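Local coordinates for uncharacterized protein (Thermus thermophilus HB8, PDB 6SCE) that probably acts as a DNA nuclease of Type III CRISPR defence that is switched on when it binds cyclic oligoadenylate, at residues F36-A41 with Y64-L69; A296-Q301 with V317-T322; R330-F335 with L429-Y434. One frame throughout, in Å; residues are numbered along the deposited sequence. Where two conformers were deposited one is given.

Contact 1. Residues F36-A41 with Y64-L69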
loop_
_atom_site.group_PDB
_atom_site.type_symbol
_atom_site.label_atom_id
_atom_site.label_comp_id
_atom_site.label_asym_id
_atom_site.label_seq_id
_atom_site.Cartn_x
_atom_site.Cartn_y
_atom_site.Cartn_z
ATOM N N PHE A 36 24.002 -9.596 -1.901
ATOM C CA PHE A 36 22.732 -8.909 -1.834
ATOM C C PHE A 36 22.759 -7.628 -2.650
ATOM O O PHE A 36 23.594 -6.773 -2.429
ATOM C CB PHE A 36 22.385 -8.601 -0.407
ATOM C CG PHE A 36 22.165 -9.839 0.395
ATOM C CD1 PHE A 36 21.026 -10.595 0.202
ATOM C CD2 PHE A 36 23.147 -10.306 1.241
ATOM C CE1 PHE A 36 20.829 -11.784 0.911
ATOM C CE2 PHE A 36 22.970 -11.490 1.943
ATOM C CZ PHE A 36 21.823 -12.238 1.776
ATOM N N TYR A 37 21.821 -7.512 -3.558
ATOM C CA TYR A 37 21.655 -6.286 -4.352
ATOM C C TYR A 37 20.577 -5.495 -3.656
ATOM O O TYR A 37 19.359 -5.738 -3.812
ATOM C CB TYR A 37 21.335 -6.658 -5.793
ATOM C CG TYR A 37 22.379 -7.561 -6.388
ATOM C CD1 TYR A 37 23.565 -7.052 -6.929
ATOM C CD2 TYR A 37 22.214 -8.942 -6.379
ATOM C CE1 TYR A 37 24.533 -7.907 -7.458
ATOM C CE2 TYR A 37 23.168 -9.780 -6.904
ATOM C CZ TYR A 37 24.321 -9.265 -7.423
ATOM O OH TYR A 37 25.235 -10.130 -7.891
ATOM N N SER A 38 21.028 -4.600 -2.796
ATOM C CA SER A 38 20.163 -4.035 -1.822
ATOM C C SER A 38 19.683 -2.658 -2.229
ATOM O O SER A 38 20.406 -1.853 -2.887
ATOM C CB SER A 38 20.843 -4.016 -0.467
ATOM O OG SER A 38 21.758 -2.973 -0.422
ATOM N N PHE A 39 18.444 -2.423 -1.839
ATOM C CA PHE A 39 17.827 -1.118 -1.901
ATOM C C PHE A 39 17.906 -0.478 -0.538
ATOM O O PHE A 39 17.829 -1.173 0.464
ATOM C CB PHE A 39 16.356 -1.272 -2.286
ATOM C CG PHE A 39 16.173 -1.961 -3.590
ATOM C CD1 PHE A 39 16.111 -3.338 -3.655
ATOM C CD2 PHE A 39 16.159 -1.226 -4.778
ATOM C CE1 PHE A 39 15.982 -3.994 -4.874
ATOM C CE2 PHE A 39 16.025 -1.875 -6.004
ATOM C CZ PHE A 39 15.914 -3.262 -6.049
ATOM N N PRO A 40 17.976 0.869 -0.485
ATOM C CA PRO A 40 17.981 1.536 0.811
ATOM C C PRO A 40 16.740 1.210 1.599
ATOM O O PRO A 40 15.645 1.206 1.037
ATOM C CB PRO A 40 18.044 3.035 0.431
ATOM C CG PRO A 40 18.750 3.026 -0.897
ATOM C CD PRO A 40 18.114 1.837 -1.595
ATOM N N ALA A 41 16.903 0.877 2.873
ATOM C CA ALA A 41 15.765 0.623 3.745
ATOM C C ALA A 41 14.869 1.841 3.843
ATOM O O ALA A 41 15.360 2.942 3.969
ATOM C CB ALA A 41 16.240 0.206 5.129
ATOM N N TYR A 64 28.834 -12.588 3.350
ATOM C CA TYR A 64 27.944 -11.849 2.457
ATOM C C TYR A 64 28.572 -10.518 2.059
ATOM O O TYR A 64 29.468 -10.005 2.721
ATOM C CB TYR A 64 26.557 -11.614 3.117
ATOM C CG TYR A 64 26.630 -10.711 4.333
ATOM C CD1 TYR A 64 26.894 -11.234 5.576
ATOM C CD2 TYR A 64 26.493 -9.332 4.221
ATOM C CE1 TYR A 64 27.022 -10.424 6.670
ATOM C CE2 TYR A 64 26.626 -8.510 5.325
ATOM C CZ TYR A 64 26.878 -9.070 6.533
ATOM O OH TYR A 64 27.003 -8.307 7.634
ATOM N N GLU A 65 28.058 -9.953 0.984
ATOM C CA GLU A 65 28.387 -8.595 0.596
ATOM C C GLU A 65 27.159 -7.951 -0.008
ATOM O O GLU A 65 26.245 -8.665 -0.394
ATOM C CB GLU A 65 29.530 -8.582 -0.407
ATOM C CG GLU A 65 29.275 -9.385 -1.654
ATOM C CD GLU A 65 30.544 -9.562 -2.471
ATOM O OE1 GLU A 65 31.037 -8.548 -3.022
ATOM O OE2 GLU A 65 31.053 -10.697 -2.544
ATOM N N GLU A 66 27.142 -6.619 -0.025
ATOM C CA GLU A 66 26.087 -5.864 -0.683
ATOM C C GLU A 66 26.668 -5.178 -1.903
ATOM O O GLU A 66 27.771 -4.643 -1.841
ATOM C CB GLU A 66 25.527 -4.822 0.262
ATOM C CG GLU A 66 24.635 -5.392 1.340
ATOM C CD GLU A 66 24.117 -4.311 2.268
ATOM O OE1 GLU A 66 24.876 -3.896 3.161
ATOM O OE2 GLU A 66 22.973 -3.860 2.112
ATOM N N ARG A 67 25.935 -5.194 -3.006
ATOM C CA ARG A 67 26.400 -4.576 -4.236
ATOM C C ARG A 67 25.287 -3.733 -4.823
ATOM O O ARG A 67 24.118 -4.046 -4.629
ATOM C CB ARG A 67 26.789 -5.638 -5.259
ATOM C CG ARG A 67 28.081 -6.392 -4.968
ATOM C CD ARG A 67 28.346 -7.402 -6.072
ATOM N NE ARG A 67 29.362 -8.370 -5.686
ATOM C CZ ARG A 67 29.580 -9.550 -6.275
ATOM N NH1 ARG A 67 28.855 -9.956 -7.316
ATOM N NH2 ARG A 67 30.549 -10.335 -5.812
ATOM N N PRO A 68 25.648 -2.686 -5.598
ATOM C CA PRO A 68 24.630 -1.933 -6.337
ATOM C C PRO A 68 23.888 -2.838 -7.303
ATOM O O PRO A 68 24.448 -3.811 -7.813
ATOM C CB PRO A 68 25.458 -0.868 -7.096
ATOM C CG PRO A 68 26.698 -0.695 -6.265
ATOM C CD PRO A 68 26.997 -2.085 -5.737
ATOM N N LEU A 69 22.636 -2.505 -7.579
ATOM C CA LEU A 69 21.805 -3.329 -8.467
ATOM C C LEU A 69 22.414 -3.604 -9.827
ATOM O O LEU A 69 22.341 -4.727 -10.348
ATOM C CB LEU A 69 20.419 -2.668 -8.638
ATOM C CG LEU A 69 19.372 -3.061 -7.595
ATOM C CD1 LEU A 69 18.906 -4.485 -7.806
ATOM C CD2 LEU A 69 19.889 -2.911 -6.185
HETATM O O HOH W 1 22.934 -2.232 -3.513
#
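Parallel strand pairing joins F36-A41 to Y64-L69. F36 uses both of its backbone groups: its N gives a nearly straight bond to E65 O (2.9 Å, 173° at the hydrogen), and its O takes R67 N at 2.9 Å. Beyond Y37 the strands diverge, and a water enters the gap, donating to S38 O and to R67 O.

Side-chain polar contacts flank this pairing. S38 OG, in the crowded position between its backbone N and carbonyl carbon (chi1 77°), donates to E66 OE2 at 2.9 Å from above the carboxylate plane. R67 runs out extended alongside Y37 and turns NE onto E65 OE1 (3.2 Å), a salt bridge within its own strand.

Among the apolar contacts, L69 does most. Its CD2 sits over one face of the F39 ring, 4.1 Å from the centroid, a CH-pi contact, while CD1 reaches Y37 CB at 3.8 Å. At the other end, the F36 ring edge meets Y64 CB.

The strands are the arms of a beta-alpha-beta crossover: helix 44-59 packs F53 and L57 against F36, helix 90-100 brings W92 and F96 to L69, and strand 5-10 pairs with 33-38 on the side away from 64-67.

Contact 2. Residues A296-Q301 with V317-T322. With nucleotides of chain B.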
loop_
_atom_site.group_PDB
_atom_site.type_symbol
_atom_site.label_atom_id
_atom_site.label_comp_id
_atom_site.label_asym_id
_atom_site.label_seq_id
_atom_site.Cartn_x
_atom_site.Cartn_y
_atom_site.Cartn_z
ATOM N N ALA A 296 -2.633 -4.957 -16.920
ATOM C CA ALA A 296 -2.191 -4.713 -15.559
ATOM C C ALA A 296 -2.738 -5.742 -14.591
ATOM O O ALA A 296 -3.810 -6.342 -14.836
ATOM C CB ALA A 296 -2.625 -3.319 -15.107
ATOM N N LEU A 297 -1.998 -5.945 -13.493
ATOM C CA LEU A 297 -2.492 -6.678 -12.341
ATOM C C LEU A 297 -3.224 -5.665 -11.454
ATOM O O LEU A 297 -3.077 -4.452 -11.663
ATOM C CB LEU A 297 -1.307 -7.374 -11.650
ATOM C CG LEU A 297 -0.705 -8.174 -12.821
ATOM C CD1 LEU A 297 0.758 -7.956 -13.129
ATOM C CD2 LEU A 297 -1.130 -9.630 -12.828
ATOM N N VAL A 298 -4.031 -6.145 -10.502
ATOM C CA VAL A 298 -4.671 -5.285 -9.528
ATOM C C VAL A 298 -4.210 -5.738 -8.156
ATOM O O VAL A 298 -4.242 -6.926 -7.824
ATOM C CB VAL A 298 -6.210 -5.291 -9.640
ATOM C CG1 VAL A 298 -6.827 -4.437 -8.537
ATOM C CG2 VAL A 298 -6.634 -4.748 -10.992
ATOM N N SER A 299 -3.756 -4.784 -7.361
ATOM C CA SER A 299 -3.308 -5.068 -6.012
ATOM C C SER A 299 -3.466 -3.838 -5.107
ATOM O O SER A 299 -4.312 -2.989 -5.382
ATOM C CB SER A 299 -1.913 -5.672 -6.027
ATOM O OG SER A 299 -0.943 -4.801 -6.587
ATOM N N GLU A 300 -2.725 -3.753 -4.010
ATOM C CA GLU A 300 -3.050 -2.811 -2.960
ATOM C C GLU A 300 -2.880 -1.349 -3.400
ATOM O O GLU A 300 -3.683 -0.495 -3.054
ATOM C CB GLU A 300 -2.231 -3.113 -1.695
ATOM C CG GLU A 300 -2.391 -2.089 -0.573
ATOM C CD GLU A 300 -3.810 -1.999 -0.014
ATOM O OE1 GLU A 300 -4.515 -3.033 -0.051
ATOM O OE2 GLU A 300 -4.212 -0.897 0.485
ATOM N N GLN A 301 -1.861 -1.051 -4.189
ATOM C CA GLN A 301 -1.632 0.359 -4.573
ATOM C C GLN A 301 -2.385 0.735 -5.819
ATOM O O GLN A 301 -2.179 0.160 -6.872
ATOM C CB GLN A 301 -0.155 0.633 -4.754
ATOM C CG GLN A 301 0.664 0.353 -3.539
ATOM C CD GLN A 301 0.171 1.080 -2.309
ATOM O OE1 GLN A 301 -0.088 2.293 -2.351
ATOM N NE2 GLN A 301 0.091 0.370 -1.185
ATOM N N VAL A 317 -8.743 -2.375 -21.505
ATOM C CA VAL A 317 -7.885 -2.693 -20.394
ATOM C C VAL A 317 -8.142 -4.130 -19.993
ATOM O O VAL A 317 -9.281 -4.594 -19.976
ATOM C CB VAL A 317 -8.047 -1.698 -19.228
ATOM C CG1 VAL A 317 -9.457 -1.703 -18.669
ATOM C CG2 VAL A 317 -7.048 -2.014 -18.125
ATOM N N TYR A 318 -7.071 -4.842 -19.704
ATOM C CA TYR A 318 -7.156 -6.213 -19.246
ATOM C C TYR A 318 -6.599 -6.250 -17.847
ATOM O O TYR A 318 -5.463 -5.841 -17.665
ATOM C CB TYR A 318 -6.321 -7.119 -20.128
ATOM C CG TYR A 318 -6.879 -7.299 -21.533
ATOM C CD1 TYR A 318 -6.692 -6.328 -22.498
ATOM C CD2 TYR A 318 -7.566 -8.463 -21.889
ATOM C CE1 TYR A 318 -7.191 -6.493 -23.789
ATOM C CE2 TYR A 318 -8.077 -8.630 -23.165
ATOM C CZ TYR A 318 -7.892 -7.648 -24.114
ATOM O OH TYR A 318 -8.382 -7.812 -25.406
ATOM N N LEU A 319 -7.417 -6.669 -16.889
ATOM C CA LEU A 319 -7.105 -6.623 -15.473
ATOM C C LEU A 319 -7.147 -8.023 -14.888
ATOM O O LEU A 319 -8.169 -8.697 -14.995
ATOM C CB LEU A 319 -8.091 -5.718 -14.729
ATOM C CG LEU A 319 -8.176 -4.264 -15.149
ATOM C CD1 LEU A 319 -9.292 -3.523 -14.446
ATOM C CD2 LEU A 319 -6.822 -3.589 -14.906
ATOM N N LEU A 320 -6.043 -8.478 -14.293
ATOM C CA LEU A 320 -5.972 -9.781 -13.654
ATOM C C LEU A 320 -5.638 -9.658 -12.202
ATOM O O LEU A 320 -4.761 -8.889 -11.836
ATOM C CB LEU A 320 -4.901 -10.650 -14.327
ATOM C CG LEU A 320 -5.083 -10.990 -15.799
ATOM C CD1 LEU A 320 -3.932 -11.860 -16.322
ATOM C CD2 LEU A 320 -6.398 -11.684 -16.024
ATOM N N THR A 321 -6.318 -10.419 -11.353
ATOM C CA THR A 321 -5.911 -10.514 -9.962
ATOM C C THR A 321 -6.457 -11.785 -9.310
ATOM O O THR A 321 -6.982 -12.667 -9.987
ATOM C CB THR A 321 -6.240 -9.237 -9.150
ATOM O OG1 THR A 321 -5.472 -9.251 -7.935
ATOM C CG2 THR A 321 -7.715 -9.110 -8.865
ATOM N N THR A 322 -6.262 -11.881 -8.012
ATOM C CA THR A 322 -6.600 -13.037 -7.243
ATOM C C THR A 322 -7.980 -12.831 -6.628
ATOM O O THR A 322 -8.488 -11.705 -6.466
ATOM C CB THR A 322 -5.591 -13.261 -6.105
ATOM O OG1 THR A 322 -5.472 -12.044 -5.361
ATOM C CG2 THR A 322 -4.246 -13.636 -6.653
ATOM P P A B 4 1.655 -3.375 -4.536
ATOM O OP1 A B 4 2.027 -2.939 -3.160
ATOM O OP2 A B 4 0.353 -2.907 -5.130
ATOM O "O5'" A B 4 2.863 -3.005 -5.515
ATOM C "C5'" A B 4 3.006 -1.633 -5.912
ATOM C "C4'" A B 4 4.461 -1.385 -6.230
ATOM O "O4'" A B 4 4.596 -0.122 -6.942
ATOM C "C3'" A B 4 5.334 -1.271 -4.987
ATOM O "O3'" A B 4 6.664 -1.759 -5.145
ATOM C "C2'" A B 4 5.384 0.248 -4.801
ATOM O "O2'" A B 4 6.454 0.663 -3.983
ATOM C "C1'" A B 4 5.525 0.677 -6.250
ATOM N N9 A B 4 5.261 2.086 -6.503
ATOM C C8 A B 4 6.102 2.919 -7.197
ATOM N N7 A B 4 5.670 4.153 -7.242
ATOM C C5 A B 4 4.491 4.146 -6.504
ATOM C C6 A B 4 3.564 5.156 -6.174
ATOM N N6 A B 4 3.690 6.441 -6.523
ATOM N N1 A B 4 2.506 4.800 -5.401
ATOM C C2 A B 4 2.394 3.521 -5.020
ATOM N N3 A B 4 3.189 2.481 -5.289
ATOM C C4 A B 4 4.229 2.862 -6.045
ATOM P P A B 3 6.229 -8.957 -3.836
ATOM O OP1 A B 3 6.420 -10.269 -4.577
ATOM O OP2 A B 3 7.293 -7.940 -4.147
ATOM O "O5'" A B 3 4.790 -8.382 -4.170
ATOM C "C5'" A B 3 4.171 -7.322 -3.426
ATOM C "C4'" A B 3 2.877 -6.989 -4.131
ATOM O "O4'" A B 3 1.973 -8.133 -4.064
ATOM C "C3'" A B 3 2.105 -5.801 -3.569
ATOM O "O3'" A B 3 1.780 -4.970 -4.666
ATOM C "C2'" A B 3 0.864 -6.458 -2.943
ATOM O "O2'" A B 3 -0.271 -5.622 -2.907
ATOM C "C1'" A B 3 0.670 -7.648 -3.874
ATOM N N9 A B 3 -0.111 -8.720 -3.300
ATOM C C8 A B 3 0.076 -9.296 -2.066
ATOM N N7 A B 3 -0.773 -10.279 -1.840
ATOM C C5 A B 3 -1.521 -10.367 -3.002
ATOM C C6 A B 3 -2.569 -11.228 -3.384
ATOM N N6 A B 3 -3.013 -12.213 -2.608
ATOM N N1 A B 3 -3.079 -11.061 -4.626
ATOM C C2 A B 3 -2.589 -10.090 -5.407
ATOM N N3 A B 3 -1.609 -9.213 -5.154
ATOM C C4 A B 3 -1.116 -9.415 -3.916
#
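Two nucleotides of chain B rest on the loops that follow strands 293-297 and 316-321. S299 OG donates to OP2 of A4 at 2.7 Å, and Q301 N reaches the same oxygen at 3.0 Å, so two donors grip one phosphate oxygen. E300 N meets O2' of A3, and T322 OG1 donates to N1 of the A3 base at 2.7 Å.

Behind this shell, T321 fixes the exit of strand 293-297. Its OG1, anti to the backbone N (chi1 -163°), donates to V298 O at 2.6 Å in the carbonyl plane. An alanine here would lose that hydroxyl and would probably loosen V298, just ahead of the phosphate-binding S299.

Deeper still lies parallel pairing: A296 N donates to Y318 O and A296 O accepts L320 N, both at 3.1 Å, while V298 N approaches L320 O from above its carbonyl plane. V298 CG2 and A296 CB pack on L319 CD2; L297 CD2 meets L320 CB on the opposite face.

Binding a ligand on loops at the C-terminal ends of parallel strands is characteristic of Rossmann-like folds such as CARF domains. N1 of A3 accepts its hydrogen bond as an unprotonated adenine can, consistent with binding of oligoadenylate.

Contact 3. Residues R330-F335 with L429-Y434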
loop_
_atom_site.group_PDB
_atom_site.type_symbol
_atom_site.label_atom_id
_atom_site.label_comp_id
_atom_site.label_asym_id
_atom_site.label_seq_id
_atom_site.Cartn_x
_atom_site.Cartn_y
_atom_site.Cartn_z
ATOM N N ARG A 330 -13.186 -5.088 -8.711
ATOM C CA ARG A 330 -14.520 -4.512 -8.995
ATOM C C ARG A 330 -14.440 -2.981 -9.158
ATOM O O ARG A 330 -14.993 -2.395 -10.099
ATOM C CB ARG A 330 -15.485 -4.876 -7.860
ATOM C CG ARG A 330 -16.898 -4.324 -7.989
ATOM C CD ARG A 330 -17.721 -4.695 -6.751
ATOM N NE ARG A 330 -19.113 -4.242 -6.854
ATOM C CZ ARG A 330 -20.021 -4.341 -5.876
ATOM N NH1 ARG A 330 -19.702 -4.869 -4.701
ATOM N NH2 ARG A 330 -21.254 -3.893 -6.066
ATOM N N TRP A 331 -13.722 -2.316 -8.265
ATOM C CA TRP A 331 -13.604 -0.849 -8.299
ATOM C C TRP A 331 -12.785 -0.375 -9.486
ATOM O O TRP A 331 -13.068 0.660 -10.069
ATOM C CB TRP A 331 -12.998 -0.314 -7.001
ATOM C CG TRP A 331 -13.828 -0.714 -5.830
ATOM C CD1 TRP A 331 -15.184 -0.808 -5.800
ATOM C CD2 TRP A 331 -13.368 -1.114 -4.539
ATOM N NE1 TRP A 331 -15.598 -1.233 -4.572
ATOM C CE2 TRP A 331 -14.503 -1.422 -3.774
ATOM C CE3 TRP A 331 -12.111 -1.231 -3.953
ATOM C CZ2 TRP A 331 -14.420 -1.834 -2.456
ATOM C CZ3 TRP A 331 -12.034 -1.648 -2.629
ATOM C CH2 TRP A 331 -13.171 -1.942 -1.906
ATOM N N ALA A 332 -11.756 -1.147 -9.838
ATOM C CA ALA A 332 -10.940 -0.809 -11.012
ATOM C C ALA A 332 -11.782 -0.932 -12.280
ATOM O O ALA A 332 -11.742 -0.062 -13.157
ATOM C CB ALA A 332 -9.719 -1.706 -11.114
ATOM N N GLU A 333 -12.524 -2.031 -12.382
ATOM C CA GLU A 333 -13.430 -2.222 -13.518
ATOM C C GLU A 333 -14.418 -1.052 -13.632
ATOM O O GLU A 333 -14.617 -0.518 -14.718
ATOM C CB GLU A 333 -14.161 -3.563 -13.391
ATOM C CG GLU A 333 -15.066 -3.874 -14.550
ATOM C CD GLU A 333 -15.839 -5.181 -14.369
ATOM O OE1 GLU A 333 -16.220 -5.498 -13.234
ATOM O OE2 GLU A 333 -16.087 -5.853 -15.386
ATOM N N ALA A 334 -15.004 -0.634 -12.510
ATOM C CA ALA A 334 -16.000 0.441 -12.527
ATOM C C ALA A 334 -15.335 1.751 -12.966
ATOM O O ALA A 334 -15.889 2.527 -13.753
ATOM C CB ALA A 334 -16.627 0.593 -11.166
ATOM N N PHE A 335 -14.117 1.981 -12.476
ATOM C CA PHE A 335 -13.384 3.163 -12.848
ATOM C C PHE A 335 -13.130 3.244 -14.340
ATOM O O PHE A 335 -13.392 4.296 -14.976
ATOM C CB PHE A 335 -12.057 3.266 -12.106
ATOM C CG PHE A 335 -11.180 4.343 -12.651
ATOM C CD1 PHE A 335 -11.461 5.671 -12.369
ATOM C CD2 PHE A 335 -10.129 4.039 -13.504
ATOM C CE1 PHE A 335 -10.674 6.681 -12.899
ATOM C CE2 PHE A 335 -9.347 5.052 -14.039
ATOM C CZ PHE A 335 -9.620 6.374 -13.724
ATOM N N LEU A 429 -9.359 8.186 -6.225
ATOM C CA LEU A 429 -10.126 7.639 -5.119
ATOM C C LEU A 429 -11.202 6.623 -5.570
ATOM O O LEU A 429 -11.415 5.618 -4.882
ATOM C CB LEU A 429 -10.766 8.774 -4.293
ATOM C CG LEU A 429 -9.846 9.492 -3.313
ATOM C CD1 LEU A 429 -10.473 10.820 -2.903
ATOM C CD2 LEU A 429 -9.550 8.656 -2.081
ATOM N N ALA A 430 -11.851 6.894 -6.700
ATOM C CA ALA A 430 -12.791 5.957 -7.296
ATOM C C ALA A 430 -12.078 4.633 -7.603
ATOM O O ALA A 430 -12.535 3.540 -7.239
ATOM C CB ALA A 430 -13.385 6.557 -8.553
ATOM N N LEU A 431 -10.903 4.737 -8.217
ATOM C CA LEU A 431 -10.151 3.540 -8.579
ATOM C C LEU A 431 -9.830 2.728 -7.350
ATOM O O LEU A 431 -9.829 1.500 -7.371
ATOM C CB LEU A 431 -8.878 3.926 -9.345
ATOM C CG LEU A 431 -7.944 2.802 -9.760
ATOM C CD1 LEU A 431 -8.625 1.955 -10.817
ATOM C CD2 LEU A 431 -6.671 3.442 -10.307
ATOM N N ARG A 432 -9.562 3.430 -6.266
ATOM C CA ARG A 432 -9.270 2.830 -4.999
ATOM C C ARG A 432 -10.463 2.228 -4.289
ATOM O O ARG A 432 -10.274 1.434 -3.406
ATOM C CB ARG A 432 -8.688 3.877 -4.075
ATOM C CG ARG A 432 -8.358 3.430 -2.662
ATOM C CD ARG A 432 -7.341 2.299 -2.651
ATOM N NE ARG A 432 -7.073 1.901 -1.284
ATOM C CZ ARG A 432 -7.915 1.184 -0.535
ATOM N NH1 ARG A 432 -9.066 0.717 -1.034
ATOM N NH2 ARG A 432 -7.586 0.908 0.701
ATOM N N GLY A 433 -11.670 2.604 -4.668
ATOM C CA GLY A 433 -12.864 2.097 -3.985
ATOM C C GLY A 433 -13.668 3.111 -3.194
ATOM O O GLY A 433 -14.437 2.730 -2.305
ATOM N N TYR A 434 -13.509 4.398 -3.487
ATOM C CA TYR A 434 -14.225 5.435 -2.729
ATOM C C TYR A 434 -14.861 6.471 -3.644
ATOM O O TYR A 434 -14.281 6.854 -4.668
ATOM C CB TYR A 434 -13.278 6.150 -1.778
ATOM C CG TYR A 434 -12.852 5.304 -0.627
ATOM C CD1 TYR A 434 -11.865 4.346 -0.783
ATOM C CD2 TYR A 434 -13.463 5.422 0.616
ATOM C CE1 TYR A 434 -11.483 3.537 0.272
ATOM C CE2 TYR A 434 -13.077 4.620 1.680
ATOM C CZ TYR A 434 -12.084 3.673 1.494
ATOM O OH TYR A 434 -11.667 2.861 2.523
HETATM O O HOH W 2 -14.445 2.645 -9.017
#
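A Schellman motif closes the C-terminal end of helix 425-432, and the turn it makes is pressed against helix 326-338. Y434 N returns to L429 O (2.8 Å) and G433 N to A430 O (2.9 Å), with G433 at a positive phi of 113°.

The indole of W331 lies against this turn. Its CG is anti to the carbonyl carbon (chi1 -58°), which lays one ring face on G433, and G433 CA stands above that face, 3.3 Å from W331 CD2, as a CH-pi contact offset toward the rim. A beta-carbon on G433 would fall 2.4 Å from W331 CE3, and it would also be jammed against R432 O, so both the backbone angles and the indole exclude a side chain. R432 O itself approaches W331 CE3 at 3.3 Å and is buried without a polar partner. The R432 guanidinium turns its edge to CZ3 of the indole, while its NH2 donates to S577 O.

Helix 326-338 follows strand 316-321 in the Rossmann-like, probably CARF, sheet, whereas helix 425-432 leads into strand 434-438, an outer strand of the sheet that probably belongs to the nuclease domain; the packing thus lies where these two parts meet.

A second patch lies one helical turn along. L431, with CG anti to its backbone N, inserts CD1 beside A332, 3.6 Å from A332 CA, and against F335 CD2. F335 CG is likewise anti to its N (chi1 170°), which presents one ring face to L431 CB, with A430 CB nearby.

Main chains of the two helices are joined by a water that donates to W331 O at 2.6 Å and to A430 O at 2.8 Å, so that A430 O accepts from both the water and G433 N.

How the contacts relate
From the N terminus, contact 1 comes first, closing the crossover from strand 33-38 through helix 44-59 to strand 64-67 at one edge of the first, mixed sheet. Contact 2 closes the equivalent unit of another mixed sheet with the same strand order, through helix 303-312. Contact 3 spans a longer loop, returning from residues 429-434 to helix 326-338, which directly follows strand 316-321 of contact 2. All three run in series; none nests or crosses. Contacts 2 and 3 touch, L319 CD1 packing on A332 CB, and through helix 326-338 the nucleotide-binding sheet meets the start of the probable nuclease domain. Contact 1 stands apart, its centre about 29 Å from that of contact 2.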